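Local coordinates for putative metallopeptidase (Shewanella baltica OS155, PDB 3IEH), which probably acts as a zinc-dependent carboxypeptidase-like hydrolase of the peptidase M14 family, at residues A[157-160]-A[161-165]; A[252-255]-A[256-259]; A[84-87]-A[88-91]. All coordinates share one frame; numbering follows the deposited sequence. Where two conformers were deposited one is given.

Interaction 1: A[157-160]-A[161-165]; sequences LLIA and ACRDG
R163 reaches back against I159, four residues earlier, where helix 155-162 gives way to a turn. R163 CB lies 4.0 Å from I159 O, and R163 CG comes closer to the same carbonyl oxygen, at 3.4 Å. From CG to NE the chain is extended, which carries the guanidinium past the backbone to the branch methyl of I159. There CG2 of I159 sits over one face of the guanidinium, 4.0 Å from R163 NH2 and 4.1 Å from R163 NE. That methyl is available because I159 holds CG2 anti to its own backbone N (chi1 -68° for CG1).

Beneath this pair the backbone bonding changes. A161 N still donates to L157 O (3.1 Å), the i to i+4 bond of an alpha helix, whereas C162 N donates to I159 O three residues back (3.0 Å), from well above the carbonyl plane (59°). A type I turn from C162 to G165 follows, closed by G165 N to C162 O, and G165 has positive phi. D164 is fastened elsewhere, by a salt bridge to R240. Between I159 and R163 the chemistry is a van der Waals contact of a methyl on a cationic face, with no directional bond between the two side chains.

Interaction 2: A[252-255]-A[256-259]; sequences NFDQ and RVLA
R256, Q255 and F253 have the most surface buried by this contact, at the start of one helix. The arginine chain bends at chi2 and at chi3 (50°), which folds its guanidinium back beside F253, three residues earlier. CD1 of the F253 phenyl lies over one face of the guanidinium, 3.5 Å from R256 NH2, and from the ring's own standpoint NH2 is at the edge, near the ring plane. The two planes stand 85° apart, the ring edge meeting the guanidinium face; R256 has a separate cation-pi contact with W13. Its NE forms a salt bridge with E171, and NH1 donates to Q251 O. On another part of the ring, F253 CE2 meets V257 CG2 at 3.6 Å.

Q255 contributes chiefly through its backbone. Q255 N donates to N252 OD1 (3.1 Å), in plane on a lone pair with an N-H...O angle of 158°, and Q255 O accepts from A259 N (2.8 Å). R256 N to N252 O and V257 N to F253 O continue the i to i+4 ladder. The R256 side chain, though not the cap itself, comes within about 7 Å of that of the zinc ligand E79. N252 is thus a side-chain N-cap at the first turn of helix 253-271.

Interaction 3: A[84-87]-A[88-91]; sequences WGLL and HFLS
The ring of F89 is met by L86, whose CD1 approaches it obliquely, 3.8 Å from F89 CD2. L86 carries CG anti to its backbone N (chi1 -170°), a torsion that brings CD1 to this ring. L86 was modelled in two conformers, and its side-chain contacts hold for the one described, which makes them less certain. The two other flat groups point away from F89 into neighbouring elements. The indole of W84 packs edge-to-face with F28 and gives its NE1 hydrogen to S22 O, while the imidazole of H88 bonds through ND1 to S261 OG.

L90, one turn after L86, packs on the same residue: L90 CD1 is 4.2 Å from L86 CG, and L90 CG lies 3.2 Å from L86 O. Regular i to i+4 bonds run beneath, from H88 N to W84 O (2.9 Å) through to S91 N to L87 O (3.0 Å). At the end, S91 OG donates to H88 O at 2.6 Å, a side-chain bond back onto the helix's last turn.

Helix 81-91 is the crossover of the beta-alpha-beta unit 68-73, 81-91, 102-106. F89 packs on T265 and L268 of helix 253-271, L90 on M36 and L39 of helix 25-39, and both L86 and L90 touch L105 of strand 102-106.

In the fold
Along the chain interaction 3 comes first, then interaction 1, then interaction 2. Interactions 2 and 3 are neighbours: their centres are about 11 Å apart and helices 253-271 and 81-91 touch directly, L258 CD2 lying 3.4 Å from H88 NE2 and F253 CZ 3.7 Å from W84 CD1. Interaction 1 stands apart, its centre about 27 Å from that of interaction 2, across the chain's centre, and about 21 Å from that of interaction 3. It runs from the end of helix 155-162 to the start of strand 165-172, which carries the zinc ligand H170. This is consistent with the alpha/beta fold of M14 peptidases, in which helices cover both sides of a mixed sheet. The W84 side chain of interaction 3 lies about 9 Å from that of E79.

Interaction 1: A[157-160]-A[161-165]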
loop_
_atom_site.group_PDB
_atom_site.type_symbol
_atom_site.label_atom_id
_atom_site.label_comp_id
_atom_site.label_asym_id
_atom_site.label_seq_id
_atom_site.Cartn_x
_atom_site.Cartn_y
_atom_site.Cartn_z
ATOM N N LEU A 157 -9.054 7.703 12.808
ATOM C CA LEU A 157 -7.671 7.387 13.067
ATOM C C LEU A 157 -6.871 7.367 11.758
ATOM O O LEU A 157 -5.769 7.886 11.690
ATOM C CB LEU A 157 -7.578 6.041 13.756
ATOM C CG LEU A 157 -6.187 5.519 14.071
ATOM C CD1 LEU A 157 -5.547 6.395 15.147
ATOM C CD2 LEU A 157 -6.322 4.062 14.519
ATOM N N LEU A 158 -7.444 6.791 10.708
ATOM C CA LEU A 158 -6.717 6.644 9.466
ATOM C C LEU A 158 -6.596 7.966 8.724
ATOM O O LEU A 158 -5.557 8.244 8.153
ATOM C CB LEU A 158 -7.378 5.576 8.593
ATOM C CG LEU A 158 -7.352 4.171 9.171
ATOM C CD1 LEU A 158 -8.124 3.248 8.251
ATOM C CD2 LEU A 158 -5.916 3.723 9.371
ATOM N N ILE A 159 -7.639 8.795 8.743
ATOM C CA ILE A 159 -7.559 10.104 8.088
ATOM C C ILE A 159 -6.459 10.923 8.742
ATOM O O ILE A 159 -5.598 11.423 8.039
ATOM C CB ILE A 159 -8.906 10.864 8.105
ATOM C CG1 ILE A 159 -9.927 10.136 7.209
ATOM C CG2 ILE A 159 -8.714 12.295 7.618
ATOM C CD1 ILE A 159 -11.371 10.215 7.721
ATOM N N ALA A 160 -6.483 11.041 10.078
ATOM C CA ALA A 160 -5.403 11.699 10.837
ATOM C C ALA A 160 -4.011 11.143 10.468
ATOM O O ALA A 160 -3.080 11.904 10.336
ATOM C CB ALA A 160 -5.626 11.568 12.359
ATOM N N ALA A 161 -3.888 9.830 10.276
ATOM C CA ALA A 161 -2.589 9.193 9.939
ATOM C C ALA A 161 -2.061 9.532 8.539
ATOM O O ALA A 161 -0.870 9.341 8.251
ATOM C CB ALA A 161 -2.708 7.656 10.074
ATOM N N CYS A 162 -2.929 10.034 7.665
ATOM C CA CYS A 162 -2.532 10.263 6.282
ATOM C C CYS A 162 -2.913 11.616 5.688
ATOM O O CYS A 162 -2.917 11.774 4.467
ATOM C CB CYS A 162 -3.109 9.137 5.417
ATOM S SG CYS A 162 -4.877 9.213 5.121
ATOM N N ARG A 163 -3.163 12.606 6.543
ATOM C CA ARG A 163 -3.583 13.923 6.061
ATOM C C ARG A 163 -2.641 14.527 5.035
ATOM O O ARG A 163 -3.092 15.220 4.105
ATOM C CB ARG A 163 -3.830 14.918 7.202
ATOM C CG ARG A 163 -5.251 14.829 7.746
ATOM C CD ARG A 163 -5.803 16.121 8.321
ATOM N NE ARG A 163 -7.270 16.049 8.265
ATOM C CZ ARG A 163 -8.024 16.409 7.218
ATOM N NH1 ARG A 163 -7.480 16.920 6.103
ATOM N NH2 ARG A 163 -9.347 16.269 7.289
ATOM N N ASP A 164 -1.351 14.245 5.199
ATOM C CA ASP A 164 -0.314 14.818 4.339
ATOM C C ASP A 164 0.151 13.847 3.249
ATOM O O ASP A 164 0.992 14.198 2.443
ATOM C CB ASP A 164 0.865 15.242 5.212
ATOM C CG ASP A 164 0.436 16.152 6.345
ATOM O OD1 ASP A 164 -0.044 17.236 6.008
ATOM O OD2 ASP A 164 0.568 15.802 7.555
ATOM N N GLY A 165 -0.398 12.636 3.202
ATOM C CA GLY A 165 -0.018 11.726 2.150
ATOM C C GLY A 165 -0.422 10.307 2.426
ATOM O O GLY A 165 -0.330 9.848 3.557
#

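Interaction 2: A[252-255]-A[256-259]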
loop_
_atom_site.group_PDB
_atom_site.type_symbol
_atom_site.label_atom_id
_atom_site.label_comp_id
_atom_site.label_asym_id
_atom_site.label_seq_id
_atom_site.Cartn_x
_atom_site.Cartn_y
_atom_site.Cartn_z
ATOM N N ASN A 252 10.785 -10.193 -12.008
ATOM C CA ASN A 252 11.491 -10.788 -10.892
ATOM C C ASN A 252 11.047 -10.257 -9.516
ATOM O O ASN A 252 10.999 -9.052 -9.260
ATOM C CB ASN A 252 12.999 -10.597 -11.072
ATOM C CG ASN A 252 13.795 -11.149 -9.914
ATOM O OD1 ASN A 252 13.862 -10.547 -8.827
ATOM N ND2 ASN A 252 14.415 -12.305 -10.135
ATOM N N PHE A 253 10.764 -11.200 -8.627
ATOM C CA PHE A 253 10.212 -10.877 -7.332
ATOM C C PHE A 253 11.110 -9.906 -6.513
ATOM O O PHE A 253 10.606 -8.875 -6.046
ATOM C CB PHE A 253 9.862 -12.149 -6.557
ATOM C CG PHE A 253 9.196 -11.866 -5.249
ATOM C CD1 PHE A 253 7.850 -11.583 -5.207
ATOM C CD2 PHE A 253 9.931 -11.826 -4.059
ATOM C CE1 PHE A 253 7.216 -11.296 -3.999
ATOM C CE2 PHE A 253 9.310 -11.528 -2.849
ATOM C CZ PHE A 253 7.937 -11.268 -2.821
ATOM N N ASP A 254 12.412 -10.181 -6.383
ATOM C CA ASP A 254 13.291 -9.288 -5.603
ATOM C C ASP A 254 13.447 -7.884 -6.201
ATOM O O ASP A 254 13.605 -6.901 -5.465
ATOM C CB ASP A 254 14.640 -9.941 -5.309
ATOM C CG ASP A 254 14.509 -11.132 -4.344
ATOM O OD1 ASP A 254 13.742 -11.080 -3.351
ATOM O OD2 ASP A 254 15.193 -12.130 -4.572
ATOM N N GLN A 255 13.361 -7.778 -7.518
ATOM C CA GLN A 255 13.345 -6.472 -8.168
ATOM C C GLN A 255 12.108 -5.693 -7.746
ATOM O O GLN A 255 12.166 -4.463 -7.551
ATOM C CB GLN A 255 13.358 -6.619 -9.686
ATOM C CG GLN A 255 14.736 -6.812 -10.238
ATOM C CD GLN A 255 15.551 -5.521 -10.186
ATOM O OE1 GLN A 255 15.165 -4.501 -10.785
ATOM N NE2 GLN A 255 16.682 -5.565 -9.493
ATOM N N ARG A 256 10.991 -6.414 -7.597
ATOM C CA ARG A 256 9.738 -5.785 -7.172
ATOM C C ARG A 256 9.842 -5.336 -5.714
ATOM O O ARG A 256 9.440 -4.235 -5.377
ATOM C CB ARG A 256 8.547 -6.727 -7.428
ATOM C CG ARG A 256 8.252 -6.892 -8.928
ATOM C CD ARG A 256 7.811 -8.308 -9.284
ATOM N NE ARG A 256 6.751 -8.761 -8.402
ATOM C CZ ARG A 256 6.382 -10.033 -8.254
ATOM N NH1 ARG A 256 6.959 -11.003 -8.943
ATOM N NH2 ARG A 256 5.416 -10.335 -7.409
ATOM N N VAL A 257 10.422 -6.188 -4.865
ATOM C CA VAL A 257 10.659 -5.846 -3.470
ATOM C C VAL A 257 11.467 -4.548 -3.399
ATOM O O VAL A 257 11.103 -3.618 -2.670
ATOM C CB VAL A 257 11.445 -6.947 -2.728
ATOM C CG1 VAL A 257 11.821 -6.473 -1.324
ATOM C CG2 VAL A 257 10.670 -8.239 -2.684
ATOM N N LEU A 258 12.565 -4.487 -4.151
ATOM C CA LEU A 258 13.445 -3.296 -4.168
ATOM C C LEU A 258 12.761 -2.083 -4.753
ATOM O O LEU A 258 12.954 -0.961 -4.261
ATOM C CB LEU A 258 14.741 -3.569 -4.939
ATOM C CG LEU A 258 15.664 -4.612 -4.283
ATOM C CD1 LEU A 258 16.875 -4.843 -5.153
ATOM C CD2 LEU A 258 16.098 -4.233 -2.874
ATOM N N ALA A 259 11.955 -2.297 -5.788
ATOM C CA ALA A 259 11.169 -1.190 -6.407
ATOM C C ALA A 259 10.153 -0.611 -5.428
ATOM O O ALA A 259 9.958 0.602 -5.363
ATOM C CB ALA A 259 10.444 -1.675 -7.692
#

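Interaction 3: A[84-87]-A[88-91]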
loop_
_atom_site.group_PDB
_atom_site.type_symbol
_atom_site.label_atom_id
_atom_site.label_comp_id
_atom_site.label_asym_id
_atom_site.label_seq_id
_atom_site.Cartn_x
_atom_site.Cartn_y
_atom_site.Cartn_z
ATOM N N TRP A 84 6.585 -7.349 1.489
ATOM C CA TRP A 84 8.031 -7.680 1.627
ATOM C C TRP A 84 8.895 -6.462 1.299
ATOM O O TRP A 84 9.970 -6.250 1.887
ATOM C CB TRP A 84 8.450 -8.897 0.787
ATOM C CG TRP A 84 7.836 -10.203 1.256
ATOM C CD1 TRP A 84 6.768 -10.846 0.708
ATOM C CD2 TRP A 84 8.245 -11.008 2.374
ATOM N NE1 TRP A 84 6.494 -12.004 1.400
ATOM C CE2 TRP A 84 7.391 -12.125 2.426
ATOM C CE3 TRP A 84 9.267 -10.910 3.313
ATOM C CZ2 TRP A 84 7.514 -13.116 3.402
ATOM C CZ3 TRP A 84 9.389 -11.907 4.282
ATOM C CH2 TRP A 84 8.509 -12.975 4.329
ATOM N N GLY A 85 8.416 -5.660 0.354
ATOM C CA GLY A 85 9.044 -4.385 0.041
ATOM C C GLY A 85 9.059 -3.469 1.246
ATOM O O GLY A 85 10.035 -2.763 1.471
ATOM N N LEU A 86 7.986 -3.483 2.028
ATOM C CA LEU A 86 7.920 -2.674 3.261
ATOM C C LEU A 86 8.922 -3.185 4.280
ATOM O O LEU A 86 9.565 -2.387 4.956
ATOM C CB LEU A 86 6.513 -2.647 3.863
ATOM C CG LEU A 86 6.269 -1.656 5.007
ATOM C CD1 LEU A 86 6.927 -0.278 4.783
ATOM C CD2 LEU A 86 4.762 -1.484 5.231
ATOM N N LEU A 87 9.073 -4.506 4.378
ATOM C CA LEU A 87 10.053 -5.063 5.300
ATOM C C LEU A 87 11.449 -4.630 4.889
ATOM O O LEU A 87 12.264 -4.300 5.729
ATOM C CB LEU A 87 10.012 -6.605 5.358
ATOM C CG LEU A 87 9.002 -7.253 6.305
ATOM C CD1 LEU A 87 9.061 -8.818 6.189
ATOM C CD2 LEU A 87 9.279 -6.801 7.751
ATOM N N HIS A 88 11.733 -4.668 3.593
ATOM C CA HIS A 88 13.027 -4.277 3.102
ATOM C C HIS A 88 13.332 -2.836 3.506
ATOM O O HIS A 88 14.395 -2.534 4.062
ATOM C CB HIS A 88 13.096 -4.393 1.594
ATOM C CG HIS A 88 14.420 -3.992 1.060
ATOM N ND1 HIS A 88 14.715 -2.687 0.726
ATOM C CD2 HIS A 88 15.563 -4.696 0.898
ATOM C CE1 HIS A 88 15.973 -2.615 0.335
ATOM N NE2 HIS A 88 16.509 -3.822 0.426
ATOM N N PHE A 89 12.376 -1.966 3.227
ATOM C CA PHE A 89 12.477 -0.557 3.559
ATOM C C PHE A 89 12.730 -0.309 5.047
ATOM O O PHE A 89 13.542 0.536 5.402
ATOM C CB PHE A 89 11.195 0.138 3.120
ATOM C CG PHE A 89 11.002 1.483 3.710
ATOM C CD1 PHE A 89 11.567 2.607 3.110
ATOM C CD2 PHE A 89 10.213 1.645 4.840
ATOM C CE1 PHE A 89 11.360 3.859 3.629
ATOM C CE2 PHE A 89 10.005 2.898 5.379
ATOM C CZ PHE A 89 10.588 4.014 4.776
ATOM N N LEU A 90 12.031 -1.041 5.909
ATOM C CA LEU A 90 12.171 -0.865 7.344
ATOM C C LEU A 90 13.521 -1.337 7.823
ATOM O O LEU A 90 14.102 -0.730 8.726
ATOM C CB LEU A 90 11.083 -1.613 8.114
ATOM C CG LEU A 90 9.692 -1.029 7.896
ATOM C CD1 LEU A 90 8.616 -1.976 8.471
ATOM C CD2 LEU A 90 9.598 0.406 8.447
ATOM N N SER A 91 14.015 -2.419 7.229
ATOM C CA SER A 91 15.300 -2.975 7.612
ATOM C C SER A 91 16.377 -1.919 7.387
ATOM O O SER A 91 17.350 -1.855 8.118
ATOM C CB SER A 91 15.614 -4.253 6.838
ATOM O OG SER A 91 15.974 -3.958 5.506
#